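Local structure of mannose-specific lectin 3 chain 2 (Crocus vernus, 3MEZ) at residues M15-S27 with M30-S42. The protein probably binds mannose as one of two chain types in a heterotetrameric bulb-type lectin that probably agglutinates trypsin-treated rabbit erythrocytes weakly. Sequence-based numbering, arbitrary orientation.
Sequences MYDNAQLATRDYS and MRDDCNLVLTKGS. Unlike the reference sequence in segment 15-27: Met-15 (reference Gln). Unlike the reference sequence in segment 30-42: Ser-42 (reference Gly).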
ATOM      1  N   MET B  15       4.622   3.508   5.084  1.00 19.26           N
ATOM      2  CA  MET B  15       4.216   2.785   6.261  1.00 21.11           C
ATOM      3  C   MET B  15       3.537   3.726   7.247  1.00 20.22           C
ATOM      4  O   MET B  15       3.996   4.807   7.459  1.00 22.31           O
ATOM      5  CB  MET B  15       5.406   2.138   6.929  1.00 22.48           C
ATOM      6  CG  MET B  15       6.079   1.073   6.178  1.00 27.68           C
ATOM      7  SD  MET B  15       7.310   0.181   7.157  1.00 36.53           S
ATOM      8  CE  MET B  15       8.510   1.347   7.193  1.00 20.36           C
ATOM      9  N   TYR B  16       2.430   3.297   7.815  1.00 20.43           N
ATOM     10  CA  TYR B  16       1.732   4.080   8.792  1.00 20.11           C
ATOM     11  C   TYR B  16       0.955   3.250   9.810  1.00 21.30           C
ATOM     12  O   TYR B  16       0.671   2.113   9.587  1.00 21.07           O
ATOM     13  CB  TYR B  16       0.846   5.113   8.111  1.00 20.20           C
ATOM     14  CG  TYR B  16      -0.134   4.534   7.147  1.00 17.90           C
ATOM     15  CD1 TYR B  16       0.168   4.412   5.827  1.00 19.34           C
ATOM     16  CD2 TYR B  16      -1.346   4.082   7.567  1.00 20.29           C
ATOM     17  CE1 TYR B  16      -0.679   3.877   4.958  1.00 18.05           C
ATOM     18  CE2 TYR B  16      -2.218   3.539   6.707  1.00 19.13           C
ATOM     19  CZ  TYR B  16      -1.893   3.435   5.402  1.00 16.79           C
ATOM     20  OH  TYR B  16      -2.769   2.888   4.577  1.00 20.93           O
ATOM     21  N   ASP B  17       0.653   3.852  10.941  1.00 21.76           N
ATOM     22  CA  ASP B  17      -0.212   3.260  11.911  1.00 23.00           C
ATOM     23  C   ASP B  17       0.208   1.862  12.357  1.00 22.34           C
ATOM     24  O   ASP B  17      -0.562   0.976  12.312  1.00 20.04           O
ATOM     25  CB  ASP B  17      -1.617   3.229  11.370  1.00 24.02           C
ATOM     26  CG  ASP B  17      -2.644   3.114  12.435  1.00 28.72           C
ATOM     27  OD1 ASP B  17      -2.356   3.378  13.574  1.00 29.77           O
ATOM     28  OD2 ASP B  17      -3.724   2.721  12.112  1.00 32.80           O
ATOM     29  N   ASN B  18       1.470   1.740  12.731  1.00 22.10           N
ATOM     30  CA  ASN B  18       2.075   0.540  13.294  1.00 22.22           C
ATOM     31  C   ASN B  18       2.481  -0.534  12.298  1.00 22.56           C
ATOM     32  O   ASN B  18       2.894  -1.571  12.675  1.00 23.11           O
ATOM     33  CB  ASN B  18       1.215  -0.062  14.361  1.00 23.52           C
ATOM     34  CG  ASN B  18       0.882   0.900  15.423  1.00 26.48           C
ATOM     35  OD1 ASN B  18       1.730   1.552  15.946  1.00 27.19           O
ATOM     36  ND2 ASN B  18      -0.358   0.981  15.756  1.00 31.95           N
ATOM     37  N   ALA B  19       2.422  -0.207  11.030  1.00 20.64           N
ATOM     38  CA  ALA B  19       2.982  -1.047  10.003  1.00 20.25           C
ATOM     39  C   ALA B  19       4.498  -1.232  10.223  1.00 20.12           C
ATOM     40  O   ALA B  19       5.126  -0.388  10.738  1.00 20.36           O
ATOM     41  CB  ALA B  19       2.737  -0.461   8.711  1.00 20.46           C
ATOM     42  N   GLN B  20       5.030  -2.380   9.854  1.00 20.39           N
ATOM     43  CA  GLN B  20       6.414  -2.679  10.088  1.00 19.25           C
ATOM     44  C   GLN B  20       7.119  -3.478   9.011  1.00 20.76           C
ATOM     45  O   GLN B  20       6.510  -4.112   8.190  1.00 19.57           O
ATOM     46  CB  GLN B  20       6.593  -3.399  11.414  1.00 21.42           C
ATOM     47  CG  GLN B  20       6.044  -4.779  11.435  1.00 23.43           C
ATOM     48  CD  GLN B  20       6.218  -5.504  12.761  1.00 33.29           C
ATOM     49  OE1 GLN B  20       5.900  -5.008  13.796  1.00 32.68           O
ATOM     50  NE2 GLN B  20       6.705  -6.683  12.692  1.00 35.97           N
ATOM     51  N   LEU B  21       8.436  -3.406   9.077  1.00 17.92           N
ATOM     52  CA  LEU B  21       9.324  -4.370   8.496  1.00 18.10           C
ATOM     53  C   LEU B  21       9.800  -5.255   9.626  1.00 20.21           C
ATOM     54  O   LEU B  21       9.902  -4.809  10.725  1.00 20.74           O
ATOM     55  CB  LEU B  21      10.517  -3.735   7.843  1.00 17.53           C
ATOM     56  CG  LEU B  21      10.369  -2.679   6.773  1.00 17.24           C
ATOM     57  CD1 LEU B  21      11.648  -2.199   6.277  1.00 16.44           C
ATOM     58  CD2 LEU B  21       9.510  -3.115   5.659  1.00 21.68           C
ATOM     59  N   ALA B  22      10.040  -6.515   9.325  1.00 19.89           N
ATOM     60  CA  ALA B  22      10.440  -7.504  10.284  1.00 20.09           C
ATOM     61  C   ALA B  22      11.417  -8.501   9.706  1.00 20.67           C
ATOM     62  O   ALA B  22      11.242  -8.928   8.613  1.00 19.93           O
ATOM     63  CB  ALA B  22       9.245  -8.226  10.754  1.00 21.74           C
ATOM     64  N   THR B  23      12.424  -8.878  10.481  1.00 21.93           N
ATOM     65  CA  THR B  23      13.232 -10.056  10.246  1.00 22.96           C
ATOM     66  C   THR B  23      13.815 -10.586  11.538  1.00 22.20           C
ATOM     67  O   THR B  23      14.269  -9.836  12.342  1.00 23.03           O
ATOM     68  CB  THR B  23      14.327  -9.830   9.210  1.00 25.71           C
ATOM     69  OG1 THR B  23      14.977 -11.058   8.921  1.00 29.60           O
ATOM     70  CG2 THR B  23      15.323  -8.920   9.691  1.00 26.67           C
ATOM     71  N   ARG B  24      13.773 -11.890  11.712  1.00 23.03           N
ATOM     72  CA  ARG B  24      14.177 -12.520  12.953  1.00 23.01           C
ATOM     73  C   ARG B  24      13.423 -11.849  14.087  1.00 25.23           C
ATOM     74  O   ARG B  24      12.267 -11.757  14.011  1.00 23.74           O
ATOM     75  CB  ARG B  24      15.672 -12.500  13.142  1.00 24.28           C
ATOM     76  CG  ARG B  24      16.395 -13.096  11.998  1.00 20.10           C
ATOM     77  CD  ARG B  24      17.868 -13.416  12.260  1.00 24.96           C
ATOM     78  NE  ARG B  24      18.508 -14.108  11.161  1.00 22.80           N
ATOM     79  CZ  ARG B  24      19.794 -14.388  11.094  1.00 26.46           C
ATOM     80  NH1 ARG B  24      20.584 -14.039  12.036  1.00 22.92           N
ATOM     81  NH2 ARG B  24      20.282 -15.016  10.080  1.00 22.61           N
ATOM     82  N   ASP B  25      14.124 -11.395  15.117  1.00 25.03           N
ATOM     83  CA  ASP B  25      13.520 -10.696  16.220  1.00 26.14           C
ATOM     84  C   ASP B  25      13.527  -9.181  16.100  1.00 25.45           C
ATOM     85  O   ASP B  25      13.157  -8.524  16.997  1.00 26.19           O
ATOM     86  CB  ASP B  25      14.069 -11.164  17.577  1.00 27.70           C
ATOM     87  CG  ASP B  25      15.548 -11.004  17.711  1.00 32.29           C
ATOM     88  OD1 ASP B  25      16.244 -10.813  16.720  1.00 36.08           O
ATOM     89  OD2 ASP B  25      16.016 -11.124  18.836  1.00 37.37           O
ATOM     90  N   TYR B  26      13.952  -8.674  14.958  1.00 24.60           N
ATOM     91  CA  TYR B  26      13.987  -7.254  14.643  1.00 22.99           C
ATOM     92  C   TYR B  26      12.708  -6.788  13.967  1.00 22.71           C
ATOM     93  O   TYR B  26      12.148  -7.469  13.184  1.00 21.28           O
ATOM     94  CB  TYR B  26      15.156  -6.909  13.728  1.00 20.75           C
ATOM     95  CG  TYR B  26      16.516  -7.237  14.249  1.00 23.92           C
ATOM     96  CD1 TYR B  26      17.205  -8.309  13.773  1.00 24.89           C
ATOM     97  CD2 TYR B  26      17.110  -6.477  15.212  1.00 23.95           C
ATOM     98  CE1 TYR B  26      18.428  -8.605  14.240  1.00 28.78           C
ATOM     99  CE2 TYR B  26      18.331  -6.762  15.679  1.00 27.71           C
ATOM    100  CZ  TYR B  26      18.988  -7.825  15.192  1.00 26.75           C
ATOM    101  OH  TYR B  26      20.194  -8.134  15.666  1.00 32.40           O
ATOM    102  N   SER B  27      12.287  -5.594  14.308  1.00 22.95           N
ATOM    103  CA  SER B  27      11.256  -4.888  13.588  1.00 23.85           C
ATOM    104  C   SER B  27      11.523  -3.388  13.427  1.00 23.08           C
ATOM    105  O   SER B  27      12.053  -2.770  14.288  1.00 25.01           O
ATOM    106  CB  SER B  27       9.925  -5.119  14.269  1.00 24.46           C
ATOM    107  OG  SER B  27       9.925  -4.649  15.578  1.00 28.95           O
ATOM    108  N   MET B  30       6.640   2.014  12.118  1.00 23.55           N
ATOM    109  CA  MET B  30       6.159   3.370  12.037  1.00 22.58           C
ATOM    110  C   MET B  30       4.947   3.424  12.932  1.00 23.63           C
ATOM    111  O   MET B  30       3.870   3.084  12.560  1.00 22.32           O
ATOM    112  CB  MET B  30       5.801   3.760  10.622  1.00 23.61           C
ATOM    113  CG  MET B  30       5.323   5.146  10.470  1.00 25.47           C
ATOM    114  SD  MET B  30       6.593   6.370  10.832  1.00 25.99           S
ATOM    115  CE  MET B  30       5.915   7.260  12.121  1.00 27.52           C
ATOM    116  N   ARG B  31       5.187   3.847  14.149  1.00 24.20           N
ATOM    117  CA  ARG B  31       4.212   3.844  15.206  1.00 25.88           C
ATOM    118  C   ARG B  31       3.114   4.879  15.033  1.00 25.46           C
ATOM    119  O   ARG B  31       3.296   5.870  14.392  1.00 24.18           O
ATOM    120  CB  ARG B  31       4.905   4.023  16.557  1.00 26.22           C
ATOM    121  CG  ARG B  31       5.878   2.943  16.954  1.00 26.67           C
ATOM    122  CD  ARG B  31       6.458   3.178  18.342  1.00 32.46           C
ATOM    123  NE  ARG B  31       7.092   1.985  18.881  1.00 37.54           N
ATOM    124  CZ  ARG B  31       7.778   1.905  20.015  1.00 35.48           C
ATOM    125  NH1 ARG B  31       7.945   2.943  20.774  1.00 34.10           N
ATOM    126  NH2 ARG B  31       8.275   0.771  20.389  1.00 35.15           N
ATOM    127  N   ASP B  32       1.992   4.635  15.685  1.00 25.95           N
ATOM    128  CA  ASP B  32       0.848   5.516  15.647  1.00 27.95           C
ATOM    129  C   ASP B  32       1.081   6.833  16.391  1.00 29.21           C
ATOM    130  O   ASP B  32       0.231   7.656  16.409  1.00 30.61           O
ATOM    131  CB  ASP B  32      -0.431   4.834  16.126  1.00 27.26           C
ATOM    132  CG  ASP B  32      -0.317   4.267  17.512  1.00 30.80           C
ATOM    133  OD1 ASP B  32       0.439   4.773  18.319  1.00 34.84           O
ATOM    134  OD2 ASP B  32      -0.965   3.284  17.793  1.00 30.70           O
ATOM    135  N   ASP B  33       2.225   6.958  17.040  1.00 28.84           N
ATOM    136  CA  ASP B  33       2.634   8.186  17.705  1.00 28.48           C
ATOM    137  C   ASP B  33       3.658   9.027  16.965  1.00 27.99           C
ATOM    138  O   ASP B  33       4.170   9.935  17.519  1.00 27.54           O
ATOM    139  CB  ASP B  33       3.053   7.935  19.135  1.00 29.59           C
ATOM    140  CG  ASP B  33       4.439   7.365  19.263  1.00 30.46           C
ATOM    141  OD1 ASP B  33       5.065   7.039  18.258  1.00 29.74           O
ATOM    142  OD2 ASP B  33       4.877   7.197  20.392  1.00 32.68           O
ATOM    143  N   CYS B  34       3.905   8.696  15.707  1.00 26.81           N
ATOM    144  CA  CYS B  34       4.794   9.415  14.799  1.00 26.17           C
ATOM    145  C   CYS B  34       6.280   9.109  14.957  1.00 27.09           C
ATOM    146  O   CYS B  34       7.069   9.711  14.315  1.00 26.54           O
ATOM    147  CB  CYS B  34       4.556  10.923  14.833  1.00 27.53           C
ATOM    148  SG  CYS B  34       5.022  11.821  13.359  1.00 30.45           S
ATOM    149  N   ASN B  35       6.596   8.150  15.807  1.00 25.82           N
ATOM    150  CA  ASN B  35       7.947   7.670  16.036  1.00 25.87           C
ATOM    151  C   ASN B  35       8.264   6.423  15.212  1.00 24.33           C
ATOM    152  O   ASN B  35       7.524   5.481  15.216  1.00 24.33           O
ATOM    153  CB  ASN B  35       8.181   7.414  17.538  1.00 26.04           C
ATOM    154  CG  ASN B  35       9.659   7.445  17.940  1.00 28.57           C
ATOM    155  OD1 ASN B  35      10.490   7.884  17.213  1.00 31.09           O
ATOM    156  ND2 ASN B  35       9.954   6.966  19.116  1.00 26.36           N
ATOM    157  N   LEU B  36       9.390   6.452  14.530  1.00 24.03           N
ATOM    158  CA  LEU B  36       9.862   5.333  13.749  1.00 23.11           C
ATOM    159  C   LEU B  36      10.870   4.606  14.586  1.00 23.72           C
ATOM    160  O   LEU B  36      11.865   5.148  14.920  1.00 23.07           O
ATOM    161  CB  LEU B  36      10.585   5.837  12.529  1.00 23.61           C
ATOM    162  CG  LEU B  36      10.650   5.114  11.192  1.00 25.59           C
ATOM    163  CD1 LEU B  36      11.949   5.245  10.508  1.00 27.95           C
ATOM    164  CD2 LEU B  36      10.127   3.705  11.171  1.00 24.73           C
ATOM    165  N   VAL B  37      10.598   3.376  14.912  1.00 23.43           N
ATOM    166  CA  VAL B  37      11.395   2.677  15.877  1.00 26.02           C
ATOM    167  C   VAL B  37      11.931   1.343  15.393  1.00 25.97           C
ATOM    168  O   VAL B  37      11.216   0.542  14.901  1.00 24.73           O
ATOM    169  CB  VAL B  37      10.606   2.449  17.179  1.00 26.62           C
ATOM    170  CG1 VAL B  37      11.446   1.752  18.220  1.00 30.00           C
ATOM    171  CG2 VAL B  37      10.098   3.740  17.711  1.00 29.06           C
ATOM    172  N   LEU B  38      13.204   1.110  15.598  1.00 26.19           N
ATOM    173  CA  LEU B  38      13.775  -0.150  15.281  1.00 26.34           C
ATOM    174  C   LEU B  38      14.135  -0.906  16.558  1.00 28.57           C
ATOM    175  O   LEU B  38      14.927  -0.473  17.326  1.00 25.72           O
ATOM    176  CB  LEU B  38      14.955   0.098  14.394  1.00 26.77           C
ATOM    177  CG  LEU B  38      15.989  -0.936  14.122  1.00 29.41           C
ATOM    178  CD1 LEU B  38      15.509  -2.267  14.444  1.00 29.40           C
ATOM    179  CD2 LEU B  38      16.445  -0.858  12.757  1.00 29.09           C
ATOM    180  N   THR B  39      13.515  -2.050  16.755  1.00 29.66           N
ATOM    181  CA  THR B  39      13.665  -2.782  17.983  1.00 32.92           C
ATOM    182  C   THR B  39      14.013  -4.236  17.809  1.00 32.33           C
ATOM    183  O   THR B  39      13.748  -4.798  16.815  1.00 31.75           O
ATOM    184  CB  THR B  39      12.431  -2.754  18.800  1.00 32.59           C
ATOM    185  OG1 THR B  39      11.354  -3.219  18.025  1.00 33.89           O
ATOM    186  CG2 THR B  39      12.151  -1.407  19.248  1.00 36.82           C
ATOM    187  N   LYS B  40      14.571  -4.804  18.866  1.00 34.94           N
ATOM    188  CA  LYS B  40      14.994  -6.173  18.934  1.00 35.90           C
ATOM    189  C   LYS B  40      14.342  -6.881  20.103  1.00 38.28           C
ATOM    190  O   LYS B  40      14.263  -6.342  21.191  1.00 38.92           O
ATOM    191  CB  LYS B  40      16.512  -6.242  19.015  1.00 35.79           C
ATOM    192  CG  LYS B  40      17.110  -7.593  18.795  1.00 35.78           C
ATOM    193  CD  LYS B  40      18.461  -7.700  19.396  1.00 34.62           C
ATOM    194  CE  LYS B  40      19.186  -8.943  18.987  1.00 38.94           C
ATOM    195  NZ  LYS B  40      18.664 -10.172  19.569  1.00 34.06           N
ATOM    196  N   GLY B  41      13.861  -8.095  19.859  1.00 38.87           N
ATOM    197  CA  GLY B  41      13.205  -8.907  20.861  1.00 39.61           C
ATOM    198  C   GLY B  41      11.755  -8.603  21.103  1.00 40.45           C
ATOM    199  O   GLY B  41      11.402  -7.998  22.063  1.00 41.96           O
ATOM    200  N   SER B  42      10.901  -9.056  20.204  0.50 39.38           N
ATOM    201  CA  SER B  42       9.504  -8.629  20.153  0.50 38.20           C
ATOM    202  C   SER B  42       9.123  -7.428  21.006  0.50 38.82           C
ATOM    203  O   SER B  42       8.367  -7.579  21.951  0.50 39.33           O
ATOM    204  CB  SER B  42       8.426  -9.746  20.214  1.00 35.44           C
ATOM    205  OG  SER B  42       8.785 -10.865  20.962  1.00 34.12           O
TER
HETATM  206  O   HOH W   1       1.917   6.201  11.927  1.00 30.88           O
HETATM  207  O   HOH W   2      -3.411   2.756  15.821  1.00 36.02           O
HETATM  208  O   HOH W   3      11.369  -6.618  17.397  1.00 35.76           O
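Lys-40 crosses the Tyr-26 ring obliquely and ends on Asp-25. With CG anti to the backbone N (chi1 -167°), the chain runs past the ring: Lys-40 CB is 3.8 Å from Tyr-26 CE2, CG comes to 3.4 Å from the same atom, CD is still 3.8 Å from CE2, and CE packs 3.6 Å from Tyr-26 OH. A bend at chi4 (-71°) turns Lys-40 NZ to Asp-25 OD2, 2.9 Å away, a salt bridge made on the syn side of the carboxylate. Tyr-26 and Lys-40 form a non-hydrogen-bonded antiparallel pair; next to it, Ser-27 and Thr-39 exchange two backbone hydrogen bonds. At the other end, the type I' turn 16-19 is bonded through Asn-18 N and Ala-19 O to the Met-30 backbone and meets the loop beyond it. Asn-18 OD1 accepts from Asp-32 N above its carbonyl plane, while Asn-18 ND2, with the acceptor in the amide plane, gives a nearly straight bond (167°) to Asp-32 OD2, 3.1 Å away. A water donates to both Asp-17 OD1 and Asp-32 OD2, which probably eases the closeness of two acids. Within the bulb-type lectin domain, hairpin 26-30/36-40 stands between strands 20-23 and 45-49, and Met-15 and Met-30 pack on Met-61 of strand 60-63.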